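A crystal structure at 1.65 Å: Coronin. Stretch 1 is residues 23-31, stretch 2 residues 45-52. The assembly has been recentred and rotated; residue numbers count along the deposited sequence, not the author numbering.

Stretch 1 (23-31) QYSDLRLST
Stretch 2 (45-52) YIAAPWDV

How do the two backbones meet? The segments around Leu 29 and Trp 50 are extended where they meet, stretch 1 having turned at Asp 26 (phi/psi 58/36), and they join at a single beta bridge between Leu 29 and Trp 50, whose CA atoms lie 4.5 Å apart; the CA atoms of Ser 30 and Asp 51 follow at 4.3 Å, so numbering rises in the same direction along both. Two hydrogen bonds flank the bridge: Asp 51 N to Arg 28 O at 2.7 Å and Ser 30 N to Pro 49 O at 3.0 Å, the latter almost straight at 175°. Leu 29 (phi/psi -100/149) and Trp 50 (-93/155) keep the extended shape this pairing needs.

Where does the indole fit? Trp 50 has its CA-to-CB bond directed away, but chi1 of -148° and chi2 of -114° bring the ring back against stretch 1. Arg 28 O lies over one ring face, 3.1 Å from Trp 50 CD2. The far rim of the indole reaches the leucines: CH2 is 3.9 Å from Leu 27 CB, and CZ3 is 3.7 Å from Leu 29 CD2.

What fills the buried side? Leu 29, chi1 m and chi2 t, sends CD2 to within 3.6 Å of Ala 48 CB, and the small methyl of Ala 48 leaves room for the branched leucine tip. Further back the backbones diverge, with Tyr 24 and Ile 46 CA atoms 10.3 Å apart. Their side chains, both chi1 m, bridge the gap: Ile 46 CD1 sits over the Tyr 24 ring face, 3.9 Å from its centroid.

What closes the exposed end? Arg 28 folds through three m rotamers, and its NE makes a long salt bridge, 3.6 Å, to Asp 51 OD2. The CA-to-CB bond of Asp 51 points toward stretch 1; with chi1 t, its CB lies 3.5 Å from Leu 29 O. A water lies 2.7 Å from Leu 29 O and 3.2 Å from Asp 51 OD2, within reach of both.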

# COMPACT_ATOMS: atom_id res chain seq x y z
N GLN A 23 12.14 -10.63 -15.89
CA GLN A 23 11.27 -9.46 -15.86
C GLN A 23 9.92 -9.80 -16.47
O GLN A 23 9.82 -10.73 -17.27
CB GLN A 23 11.89 -8.30 -16.64
CG GLN A 23 13.27 -7.87 -16.18
CD GLN A 23 13.91 -6.87 -17.13
OE1 GLN A 23 13.67 -6.90 -18.34
NE2 GLN A 23 14.72 -5.97 -16.58
N TYR A 24 8.90 -9.03 -16.11
CA TYR A 24 7.67 -8.98 -16.89
C TYR A 24 7.93 -7.93 -17.96
O TYR A 24 8.06 -6.75 -17.64
CB TYR A 24 6.45 -8.63 -16.02
CG TYR A 24 6.34 -9.44 -14.75
CD1 TYR A 24 7.05 -9.08 -13.60
CD2 TYR A 24 5.53 -10.57 -14.69
CE1 TYR A 24 6.95 -9.82 -12.44
CE2 TYR A 24 5.43 -11.32 -13.53
CZ TYR A 24 6.14 -10.94 -12.41
OH TYR A 24 6.04 -11.68 -11.26
N SER A 25 8.03 -8.35 -19.22
CA SER A 25 8.45 -7.43 -20.28
C SER A 25 7.48 -7.41 -21.46
O SER A 25 6.53 -8.20 -21.53
CB SER A 25 9.86 -7.80 -20.76
OG SER A 25 9.89 -9.08 -21.36
N ASP A 26 7.74 -6.49 -22.38
CA ASP A 26 6.88 -6.24 -23.54
C ASP A 26 5.47 -5.86 -23.11
O ASP A 26 4.47 -6.21 -23.75
CB ASP A 26 6.87 -7.45 -24.47
CG ASP A 26 8.00 -7.41 -25.47
OD1 ASP A 26 8.11 -6.40 -26.21
OD2 ASP A 26 8.80 -8.36 -25.51
N LEU A 27 5.39 -5.12 -22.01
CA LEU A 27 4.13 -4.59 -21.54
C LEU A 27 3.89 -3.21 -22.15
O LEU A 27 4.80 -2.62 -22.73
CB LEU A 27 4.13 -4.50 -20.01
CG LEU A 27 4.47 -5.78 -19.26
CD1 LEU A 27 4.50 -5.51 -17.75
CD2 LEU A 27 3.49 -6.90 -19.59
N ARG A 28 2.66 -2.71 -22.01
CA ARG A 28 2.30 -1.36 -22.43
C ARG A 28 1.70 -0.63 -21.24
O ARG A 28 0.48 -0.57 -21.09
CB ARG A 28 1.30 -1.41 -23.59
CG ARG A 28 1.92 -1.74 -24.95
CD ARG A 28 2.51 -0.51 -25.62
NE ARG A 28 1.54 0.57 -25.75
CZ ARG A 28 0.69 0.72 -26.77
NH1 ARG A 28 0.69 -0.15 -27.78
NH2 ARG A 28 -0.15 1.74 -26.79
N LEU A 29 2.56 -0.07 -20.40
CA LEU A 29 2.13 0.47 -19.12
C LEU A 29 1.97 1.99 -19.13
O LEU A 29 2.67 2.70 -19.85
CB LEU A 29 3.14 0.09 -18.04
CG LEU A 29 3.33 -1.42 -17.86
CD1 LEU A 29 4.48 -1.70 -16.92
CD2 LEU A 29 2.05 -2.06 -17.36
N SER A 30 1.04 2.46 -18.31
CA SER A 30 0.83 3.89 -18.13
C SER A 30 1.99 4.52 -17.38
O SER A 30 2.60 3.88 -16.51
CB SER A 30 -0.47 4.15 -17.38
OG SER A 30 -0.55 5.49 -16.94
N THR A 31 2.30 5.77 -17.72
CA THR A 31 3.30 6.55 -17.00
C THR A 31 2.69 7.87 -16.53
O THR A 31 3.41 8.83 -16.23
CB THR A 31 4.53 6.82 -17.87
OG1 THR A 31 4.13 7.46 -19.09
CG2 THR A 31 5.24 5.52 -18.20
N TYR A 45 -1.93 -12.23 -8.45
CA TYR A 45 -2.02 -11.29 -9.57
C TYR A 45 -1.25 -10.00 -9.36
O TYR A 45 -0.99 -9.58 -8.23
CB TYR A 45 -3.48 -10.92 -9.86
CG TYR A 45 -4.39 -12.11 -10.07
CD1 TYR A 45 -4.19 -12.97 -11.13
CD2 TYR A 45 -5.47 -12.34 -9.22
CE1 TYR A 45 -5.01 -14.06 -11.33
CE2 TYR A 45 -6.30 -13.43 -9.41
CZ TYR A 45 -6.06 -14.28 -10.47
OH TYR A 45 -6.87 -15.37 -10.69
N ILE A 46 -0.91 -9.36 -10.47
CA ILE A 46 -0.38 -8.01 -10.49
C ILE A 46 -1.36 -7.14 -11.26
O ILE A 46 -1.82 -7.54 -12.33
CB ILE A 46 1.01 -7.95 -11.19
CG1 ILE A 46 2.02 -8.85 -10.48
CG2 ILE A 46 1.52 -6.52 -11.25
CD1 ILE A 46 3.27 -9.13 -11.31
N ALA A 47 -1.68 -5.96 -10.73
CA ALA A 47 -2.49 -4.99 -11.46
C ALA A 47 -1.60 -3.83 -11.88
O ALA A 47 -0.87 -3.28 -11.06
CB ALA A 47 -3.65 -4.50 -10.60
N ALA A 48 -1.67 -3.46 -13.15
CA ALA A 48 -0.90 -2.32 -13.66
C ALA A 48 -1.73 -1.53 -14.68
O ALA A 48 -2.14 -2.08 -15.70
CB ALA A 48 0.40 -2.80 -14.29
N PRO A 49 -1.99 -0.24 -14.39
CA PRO A 49 -2.68 0.60 -15.37
C PRO A 49 -2.02 0.54 -16.75
O PRO A 49 -0.80 0.66 -16.86
CB PRO A 49 -2.59 1.99 -14.76
CG PRO A 49 -2.56 1.75 -13.30
CD PRO A 49 -1.79 0.47 -13.11
N TRP A 50 -2.84 0.35 -17.78
CA TRP A 50 -2.35 0.10 -19.13
C TRP A 50 -2.25 1.41 -19.91
O TRP A 50 -2.94 2.38 -19.59
CB TRP A 50 -3.28 -0.88 -19.85
CG TRP A 50 -2.59 -1.77 -20.84
CD1 TRP A 50 -2.76 -1.78 -22.19
CD2 TRP A 50 -1.62 -2.78 -20.54
NE1 TRP A 50 -1.95 -2.73 -22.76
CE2 TRP A 50 -1.24 -3.36 -21.77
CE3 TRP A 50 -1.03 -3.25 -19.36
CZ2 TRP A 50 -0.30 -4.38 -21.85
CZ3 TRP A 50 -0.10 -4.26 -19.45
CH2 TRP A 50 0.26 -4.82 -20.68
N ASP A 51 -1.39 1.43 -20.91
CA ASP A 51 -1.20 2.61 -21.75
C ASP A 51 -2.21 2.61 -22.89
O ASP A 51 -1.93 2.10 -23.97
CB ASP A 51 0.23 2.64 -22.29
CG ASP A 51 0.49 3.83 -23.19
OD1 ASP A 51 -0.21 4.86 -23.04
OD2 ASP A 51 1.40 3.75 -24.04
N VAL A 52 -3.38 3.17 -22.62
CA VAL A 52 -4.46 3.22 -23.60
C VAL A 52 -5.03 4.63 -23.69
O VAL A 52 -4.97 5.39 -22.72
CB VAL A 52 -5.60 2.25 -23.25
CG1 VAL A 52 -5.10 0.81 -23.28
CG2 VAL A 52 -6.23 2.61 -21.90
O HOH W 1 3.92 2.88 -22.20